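Local structure of uncharacterized protein (Bacteroides uniformis, 4JPQ) at residues Y66-A71 with C153-V158. The protein is of unknown function but probably binds carbohydrate. Residues are numbered along the deposited sequence; the frame is centred on the assembly and turned at random.
Sequences YKVKEA and CSWELV
Val68 and Trp155 form a hydrogen-bonded pair in an antiparallel beta ladder, where strand 61-70 runs beside strand 152-162 in the beta-rich fold of this member of carbohydrate-binding family 9. Two backbone bonds join this pair, and two more join each of the pairs Tyr66-Leu157 and Glu70-Cys153. From CB, Trp155 sets CG between its backbone N and carbonyl carbon (chi1 58°), and the indole lies with one face against Val68. CD1 is 4.0 Å from Val68 CB, which sits over the five-membered ring in a CH-pi contact, 3.7 Å from its centroid. CE2 lies 3.6 Å from the same CB, and CZ2 passes 3.8 Å from Val68 CG2. Tryptophan suits this place by offering a flat face to compact, branched Val68 and an N-H at its edge to Glu70. On this buried face, lined also by Val90 and Lys185, an alanine in place of Trp155 would probably leave Val68 without its aromatic cover and Glu70 without one of its donors. On the other, more exposed face the aliphatic part of Lys67 can lie beside Glu156, CG 3.8 Å from the carboxylate carbon CD, while Glu156 OE1 bonds His65. Glu70 OE2 also pairs with Lys185, and its anti lone pair accepts the in-plane N-H of Trp155 NE1 at 3.0 Å.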
ATOM      1  N   TYR A  66       1.926  -5.952   4.954  1.00 45.19           N
ATOM      2  CA  TYR A  66       1.210  -6.835   4.046  1.00 39.91           C
ATOM      3  C   TYR A  66       1.810  -8.223   4.110  1.00 44.05           C
ATOM      4  O   TYR A  66       3.038  -8.354   4.194  1.00 42.46           O
ATOM      5  CB  TYR A  66       1.400  -6.374   2.598  1.00 43.23           C
ATOM      6  CG  TYR A  66       0.758  -5.073   2.220  1.00 41.35           C
ATOM      7  CD1 TYR A  66       1.449  -3.867   2.368  1.00 41.98           C
ATOM      8  CD2 TYR A  66      -0.528  -5.040   1.657  1.00 36.07           C
ATOM      9  CE1 TYR A  66       0.870  -2.656   1.994  1.00 41.78           C
ATOM     10  CE2 TYR A  66      -1.114  -3.835   1.279  1.00 35.57           C
ATOM     11  CZ  TYR A  66      -0.411  -2.649   1.446  1.00 40.32           C
ATOM     12  OH  TYR A  66      -0.969  -1.453   1.089  1.00 51.53           O
ATOM     13  N   LYS A  67       0.958  -9.246   4.016  1.00 44.32           N
ATOM     14  CA  LYS A  67       1.373 -10.660   3.905  1.00 41.82           C
ATOM     15  C   LYS A  67       0.728 -11.204   2.628  1.00 44.46           C
ATOM     16  O   LYS A  67      -0.463 -11.010   2.416  1.00 54.30           O
ATOM     17  CB  LYS A  67       0.915 -11.473   5.104  1.00 42.26           C
ATOM     18  CG  LYS A  67       1.677 -11.203   6.394  1.00 51.50           C
ATOM     19  CD  LYS A  67       1.001 -11.819   7.621  1.00 62.06           C
ATOM     20  CE  LYS A  67       0.880 -13.338   7.583  1.00 69.55           C
ATOM     21  NZ  LYS A  67       0.346 -13.843   8.879  1.00 75.81           N
ATOM     22  N   VAL A  68       1.506 -11.897   1.802  1.00 43.26           N
ATOM     23  CA  VAL A  68       1.044 -12.455   0.520  1.00 45.99           C
ATOM     24  C   VAL A  68       1.469 -13.916   0.317  1.00 45.33           C
ATOM     25  O   VAL A  68       2.547 -14.304   0.754  1.00 40.33           O
ATOM     26  CB  VAL A  68       1.663 -11.635  -0.636  1.00 50.09           C
ATOM     27  CG1 VAL A  68       1.281 -12.198  -1.998  1.00 51.49           C
ATOM     28  CG2 VAL A  68       1.264 -10.166  -0.536  1.00 47.17           C
ATOM     29  N   LYS A  69       0.600 -14.704  -0.327  1.00 50.26           N
ATOM     30  CA  LYS A  69       0.910 -16.067  -0.791  1.00 51.94           C
ATOM     31  C   LYS A  69       0.327 -16.174  -2.210  1.00 50.37           C
ATOM     32  O   LYS A  69      -0.892 -16.116  -2.368  1.00 58.94           O
ATOM     33  CB  LYS A  69       0.361 -17.168   0.128  1.00 58.01           C
ATOM     34  CG  LYS A  69       0.970 -18.554  -0.168  1.00 69.80           C
ATOM     35  CD  LYS A  69       0.501 -19.682   0.751  1.00 71.13           C
ATOM     36  CE  LYS A  69      -0.938 -20.088   0.463  1.00 80.42           C
ATOM     37  NZ  LYS A  69      -1.305 -21.351   1.160  1.00 99.30           N
ATOM     38  N   GLU A  70       1.197 -16.296  -3.225  1.00 50.62           N
ATOM     39  CA  GLU A  70       0.794 -16.374  -4.656  1.00 52.17           C
ATOM     40  C   GLU A  70       1.633 -17.336  -5.486  1.00 56.93           C
ATOM     41  O   GLU A  70       2.707 -17.759  -5.059  1.00 65.48           O
ATOM     42  CB  GLU A  70       0.783 -14.983  -5.311  1.00 46.48           C
ATOM     43  CG  GLU A  70       2.094 -14.217  -5.225  1.00 46.50           C
ATOM     44  CD  GLU A  70       2.022 -12.827  -5.847  1.00 46.70           C
ATOM     45  OE1 GLU A  70       1.374 -12.645  -6.907  1.00 51.96           O
ATOM     46  OE2 GLU A  70       2.656 -11.905  -5.287  1.00 41.53           O
ATOM     47  N   ALA A  71       1.126 -17.653  -6.683  1.00 64.96           N
ATOM     48  CA  ALA A  71       1.745 -18.649  -7.592  1.00 65.11           C
ATOM     49  C   ALA A  71       3.059 -18.238  -8.249  1.00 58.25           C
ATOM     50  O   ALA A  71       3.777 -19.105  -8.753  1.00 68.18           O
ATOM     51  CB  ALA A  71       0.746 -19.119  -8.654  1.00 64.89           C
ATOM     52  N   CYS A 153       4.927 -18.936  -3.479  1.00 64.31           N
ATOM     53  CA  CYS A 153       5.851 -18.153  -2.662  1.00 59.47           C
ATOM     54  C   CYS A 153       5.124 -17.267  -1.649  1.00 57.16           C
ATOM     55  O   CYS A 153       4.238 -16.491  -2.037  1.00 56.99           O
ATOM     56  CB  CYS A 153       6.689 -17.272  -3.586  1.00 53.89           C
ATOM     57  SG  CYS A 153       7.644 -16.001  -2.726  1.00 60.45           S
ATOM     58  N   SER A 154       5.510 -17.382  -0.373  1.00 51.33           N
ATOM     59  CA  SER A 154       4.970 -16.542   0.701  1.00 52.95           C
ATOM     60  C   SER A 154       5.937 -15.379   0.964  1.00 48.50           C
ATOM     61  O   SER A 154       7.113 -15.606   1.197  1.00 48.27           O
ATOM     62  CB  SER A 154       4.754 -17.336   1.986  1.00 51.40           C
ATOM     63  OG  SER A 154       3.716 -18.276   1.831  1.00 58.71           O
ATOM     64  N   TRP A 155       5.450 -14.144   0.878  1.00 49.44           N
ATOM     65  CA  TRP A 155       6.275 -12.969   1.173  1.00 48.60           C
ATOM     66  C   TRP A 155       5.521 -11.943   1.976  1.00 46.17           C
ATOM     67  O   TRP A 155       4.303 -11.999   2.057  1.00 45.86           O
ATOM     68  CB  TRP A 155       6.866 -12.337  -0.088  1.00 48.49           C
ATOM     69  CG  TRP A 155       5.889 -11.895  -1.128  1.00 48.20           C
ATOM     70  CD1 TRP A 155       5.260 -12.684  -2.045  1.00 53.54           C
ATOM     71  CD2 TRP A 155       5.501 -10.547  -1.426  1.00 47.99           C
ATOM     72  NE1 TRP A 155       4.474 -11.915  -2.871  1.00 52.73           N
ATOM     73  CE2 TRP A 155       4.599 -10.601  -2.505  1.00 44.84           C
ATOM     74  CE3 TRP A 155       5.822  -9.297  -0.878  1.00 49.88           C
ATOM     75  CZ2 TRP A 155       4.014  -9.461  -3.046  1.00 47.14           C
ATOM     76  CZ3 TRP A 155       5.226  -8.152  -1.420  1.00 45.13           C
ATOM     77  CH2 TRP A 155       4.335  -8.247  -2.486  1.00 41.73           C
ATOM     78  N   GLU A 156       6.285 -11.046   2.601  1.00 43.88           N
ATOM     79  CA  GLU A 156       5.763  -9.975   3.430  1.00 45.86           C
ATOM     80  C   GLU A 156       6.485  -8.679   3.092  1.00 48.57           C
ATOM     81  O   GLU A 156       7.636  -8.695   2.649  1.00 51.79           O
ATOM     82  CB  GLU A 156       5.945 -10.285   4.915  1.00 48.88           C
ATOM     83  CG  GLU A 156       5.408 -11.652   5.325  1.00 57.87           C
ATOM     84  CD  GLU A 156       5.410 -11.903   6.830  1.00 58.89           C
ATOM     85  OE1 GLU A 156       5.695 -10.969   7.608  1.00 55.40           O
ATOM     86  OE2 GLU A 156       5.104 -13.049   7.235  1.00 55.73           O
ATOM     87  N   LEU A 157       5.797  -7.565   3.318  1.00 47.73           N
ATOM     88  CA  LEU A 157       6.310  -6.240   3.005  1.00 44.56           C
ATOM     89  C   LEU A 157       5.775  -5.197   3.969  1.00 45.94           C
ATOM     90  O   LEU A 157       4.613  -5.270   4.356  1.00 42.12           O
ATOM     91  CB  LEU A 157       5.945  -5.869   1.566  1.00 46.48           C
ATOM     92  CG  LEU A 157       6.420  -4.502   1.034  1.00 46.36           C
ATOM     93  CD1 LEU A 157       6.834  -4.604  -0.423  1.00 54.52           C
ATOM     94  CD2 LEU A 157       5.413  -3.372   1.236  1.00 56.62           C
ATOM     95  N   VAL A 158       6.630  -4.210   4.282  1.00 44.46           N
ATOM     96  CA  VAL A 158       6.337  -3.148   5.217  1.00 40.89           C
ATOM     97  C   VAL A 158       6.683  -1.799   4.638  1.00 43.06           C
ATOM     98  O   VAL A 158       7.688  -1.662   3.949  1.00 57.13           O
ATOM     99  CB  VAL A 158       7.155  -3.341   6.509  1.00 45.06           C
ATOM    100  CG1 VAL A 158       7.164  -2.099   7.405  1.00 48.75           C
ATOM    101  CG2 VAL A 158       6.621  -4.534   7.271  1.00 46.83           C
TER